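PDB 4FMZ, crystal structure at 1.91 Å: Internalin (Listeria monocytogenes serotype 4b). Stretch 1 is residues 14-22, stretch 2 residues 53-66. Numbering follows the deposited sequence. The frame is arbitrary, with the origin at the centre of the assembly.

Stretch 1 (14-22) QIFPDADLA
Stretch 2 (53-66) GEKVASIQGIEYLT

The two stretches run antiparallel, Phe16 CA lying 4.8 Å from Gly61 CA, Asp18 CA 5.7 Å from Ser58 CA and Asp20 CA 5.4 Å from Val56 CA, and together they bury 662 Å². Stretch 1 leaves a helix at Phe16 (phi/psi -110/89) and enters another after the N-cap Asp18; stretch 2 is loop, with Val56 at -56/119 and Ser58 at -145/137, up to a type II turn, Ile59 to Ile62, whose last residue, Ile62, opens a 3-10 segment, 62-64.

The hollow is at Gly61 (106/-26). Its CA lies 3.3 Å from Ile15 O, and Phe16 (m, chi2 -89°) brings CE1 to 3.3 Å from Gly61 C; a CB would strike both Ile15 O and the ring. Beyond, Phe16 CZ meets Leu65 CD1 at 3.7 Å, at the ring edge, and Ile15 CG2 (m, m) packs 3.5 Å from Tyr64 CD2. Leu21 (t, p) drives CD2 to 3.6 Å from Ile59 CA.

Two carboxylates bind the backbone. Asp18 (t) accepts from Ala57 N at OD1 (2.9 Å, nearly linear) while its OD2 caps Leu21 N at 2.9 Å. Asp20 (m) accepts from Lys55 N at OD2, 2.7 Å, and rests CB 3.7 Å from Val56 CG2. One water sits between Asp18 and the turn, accepting from Asp18 N (3.1 Å) and donating to Ser58 O (3.0 Å) and Gln60 O (2.7 Å).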

# COMPACT_ATOMS: atom_id res chain seq x y z
N GLN A 14 17.94 -28.06 20.19
CA GLN A 14 17.90 -27.80 21.64
C GLN A 14 17.62 -26.31 21.86
O GLN A 14 16.94 -25.94 22.83
CB GLN A 14 19.21 -28.20 22.34
CG GLN A 14 19.25 -27.87 23.84
CD GLN A 14 20.58 -28.18 24.48
OE1 GLN A 14 21.09 -29.30 24.41
NE2 GLN A 14 21.16 -27.21 25.18
N ILE A 15 18.22 -25.46 21.01
CA ILE A 15 18.14 -24.00 21.10
C ILE A 15 16.84 -23.51 20.45
O ILE A 15 16.20 -22.60 20.99
CB ILE A 15 19.41 -23.35 20.45
CG1 ILE A 15 20.74 -23.80 21.15
CG2 ILE A 15 19.30 -21.83 20.37
CD1 ILE A 15 20.96 -23.33 22.69
N PHE A 16 16.48 -24.09 19.30
CA PHE A 16 15.30 -23.72 18.51
C PHE A 16 14.27 -24.85 18.60
O PHE A 16 14.31 -25.77 17.79
CB PHE A 16 15.70 -23.42 17.05
CG PHE A 16 16.71 -22.31 16.91
CD1 PHE A 16 16.31 -20.99 16.79
CD2 PHE A 16 18.08 -22.59 16.92
CE1 PHE A 16 17.25 -19.97 16.67
CE2 PHE A 16 19.02 -21.57 16.81
CZ PHE A 16 18.60 -20.26 16.71
N PRO A 17 13.37 -24.82 19.61
CA PRO A 17 12.42 -25.94 19.77
C PRO A 17 11.41 -26.09 18.62
O PRO A 17 10.89 -27.19 18.46
CB PRO A 17 11.72 -25.61 21.10
CG PRO A 17 11.85 -24.10 21.24
CD PRO A 17 13.22 -23.83 20.70
N ASP A 18 11.16 -25.03 17.82
CA ASP A 18 10.28 -25.10 16.65
C ASP A 18 11.01 -25.80 15.51
O ASP A 18 12.08 -25.35 15.10
CB ASP A 18 9.81 -23.71 16.22
CG ASP A 18 8.83 -23.74 15.05
OD1 ASP A 18 7.63 -23.96 15.29
OD2 ASP A 18 9.29 -23.62 13.88
N ALA A 19 10.40 -26.87 14.97
CA ALA A 19 10.97 -27.68 13.89
C ALA A 19 11.27 -26.87 12.62
O ALA A 19 12.35 -27.05 12.05
CB ALA A 19 10.03 -28.83 13.55
N ASP A 20 10.36 -25.97 12.18
CA ASP A 20 10.58 -25.18 10.97
C ASP A 20 11.67 -24.13 11.16
O ASP A 20 12.51 -23.97 10.27
CB ASP A 20 9.29 -24.56 10.47
CG ASP A 20 8.36 -25.59 9.83
OD1 ASP A 20 8.86 -26.66 9.39
OD2 ASP A 20 7.15 -25.33 9.77
N LEU A 21 11.70 -23.46 12.33
CA LEU A 21 12.77 -22.51 12.61
C LEU A 21 14.13 -23.24 12.72
O LEU A 21 15.11 -22.77 12.14
CB LEU A 21 12.48 -21.72 13.88
CG LEU A 21 13.48 -20.59 14.23
CD1 LEU A 21 13.69 -19.60 13.05
CD2 LEU A 21 13.01 -19.84 15.42
N ALA A 22 14.17 -24.41 13.39
CA ALA A 22 15.40 -25.21 13.50
C ALA A 22 15.91 -25.60 12.10
O ALA A 22 17.10 -25.45 11.83
CB ALA A 22 15.16 -26.46 14.34
N GLY A 53 6.72 -18.84 4.69
CA GLY A 53 5.70 -19.77 4.21
C GLY A 53 5.80 -21.18 4.76
O GLY A 53 5.57 -22.13 4.02
N GLU A 54 6.16 -21.32 6.06
CA GLU A 54 6.24 -22.63 6.72
C GLU A 54 5.18 -22.68 7.83
O GLU A 54 4.11 -22.11 7.65
CB GLU A 54 7.67 -22.90 7.26
CG GLU A 54 8.75 -22.94 6.20
CD GLU A 54 8.64 -23.99 5.10
OE1 GLU A 54 7.98 -25.03 5.32
OE2 GLU A 54 9.22 -23.77 4.02
N LYS A 55 5.45 -23.35 8.97
CA LYS A 55 4.50 -23.42 10.08
C LYS A 55 5.19 -23.06 11.42
O LYS A 55 4.85 -23.63 12.46
CB LYS A 55 3.84 -24.81 10.15
CG LYS A 55 2.80 -25.05 9.05
CD LYS A 55 2.20 -26.44 9.12
N VAL A 56 6.14 -22.10 11.38
CA VAL A 56 6.84 -21.62 12.58
C VAL A 56 5.79 -21.15 13.60
O VAL A 56 4.99 -20.27 13.28
CB VAL A 56 7.89 -20.50 12.28
CG1 VAL A 56 8.58 -20.04 13.56
CG2 VAL A 56 8.93 -20.96 11.26
N ALA A 57 5.74 -21.80 14.79
CA ALA A 57 4.77 -21.49 15.85
C ALA A 57 5.46 -20.87 17.08
O ALA A 57 4.77 -20.32 17.94
CB ALA A 57 4.01 -22.74 16.25
N SER A 58 6.79 -20.95 17.16
CA SER A 58 7.59 -20.37 18.24
C SER A 58 8.92 -19.89 17.68
O SER A 58 9.54 -20.60 16.88
CB SER A 58 7.82 -21.38 19.36
OG SER A 58 8.72 -20.87 20.34
N ILE A 59 9.37 -18.71 18.09
CA ILE A 59 10.65 -18.18 17.62
C ILE A 59 11.67 -18.23 18.77
O ILE A 59 12.73 -17.59 18.69
CB ILE A 59 10.54 -16.79 16.92
CG1 ILE A 59 9.95 -15.72 17.85
CG2 ILE A 59 9.74 -16.91 15.61
CD1 ILE A 59 10.24 -14.31 17.49
N GLN A 60 11.39 -19.04 19.82
CA GLN A 60 12.32 -19.23 20.94
C GLN A 60 13.66 -19.72 20.38
O GLN A 60 13.68 -20.59 19.49
CB GLN A 60 11.76 -20.20 22.00
CG GLN A 60 10.59 -19.60 22.78
CD GLN A 60 9.75 -20.66 23.47
OE1 GLN A 60 9.13 -21.51 22.84
NE2 GLN A 60 9.72 -20.61 24.79
N GLY A 61 14.74 -19.09 20.84
CA GLY A 61 16.11 -19.36 20.40
C GLY A 61 16.67 -18.29 19.49
O GLY A 61 17.89 -18.10 19.45
N ILE A 62 15.79 -17.55 18.76
CA ILE A 62 16.20 -16.49 17.84
C ILE A 62 16.97 -15.37 18.56
O ILE A 62 17.78 -14.68 17.93
CB ILE A 62 15.02 -15.93 16.99
CG1 ILE A 62 15.54 -15.45 15.62
CG2 ILE A 62 14.21 -14.83 17.74
CD1 ILE A 62 14.50 -15.35 14.53
N GLU A 63 16.78 -15.26 19.89
CA GLU A 63 17.47 -14.27 20.71
C GLU A 63 19.02 -14.46 20.67
O GLU A 63 19.72 -13.51 21.02
CB GLU A 63 16.94 -14.25 22.17
CG GLU A 63 17.16 -15.52 22.98
CD GLU A 63 16.19 -16.67 22.81
OE1 GLU A 63 15.29 -16.59 21.94
OE2 GLU A 63 16.34 -17.68 23.54
N TYR A 64 19.55 -15.63 20.19
CA TYR A 64 21.00 -15.88 20.07
C TYR A 64 21.62 -15.31 18.78
O TYR A 64 22.85 -15.23 18.66
CB TYR A 64 21.30 -17.37 20.13
CG TYR A 64 21.10 -17.94 21.50
CD1 TYR A 64 22.00 -17.67 22.53
CD2 TYR A 64 20.00 -18.74 21.79
CE1 TYR A 64 21.84 -18.22 23.80
CE2 TYR A 64 19.81 -19.29 23.05
CZ TYR A 64 20.74 -19.03 24.05
OH TYR A 64 20.56 -19.53 25.30
N LEU A 65 20.76 -14.92 17.83
CA LEU A 65 21.19 -14.32 16.58
C LEU A 65 21.38 -12.82 16.80
O LEU A 65 20.70 -12.00 16.19
CB LEU A 65 20.15 -14.63 15.47
CG LEU A 65 20.32 -15.96 14.71
CD1 LEU A 65 20.27 -17.17 15.64
CD2 LEU A 65 19.26 -16.10 13.67
N THR A 66 22.32 -12.46 17.70
CA THR A 66 22.56 -11.08 18.13
C THR A 66 23.01 -10.16 16.99
O THR A 66 22.78 -8.96 17.11
CB THR A 66 23.52 -11.04 19.30
OG1 THR A 66 24.71 -11.76 18.97
CG2 THR A 66 22.90 -11.59 20.57
O HOH W 1 11.81 -22.07 18.18
O HOH W 2 7.22 -25.96 13.40
O HOH W 3 6.36 -26.54 7.23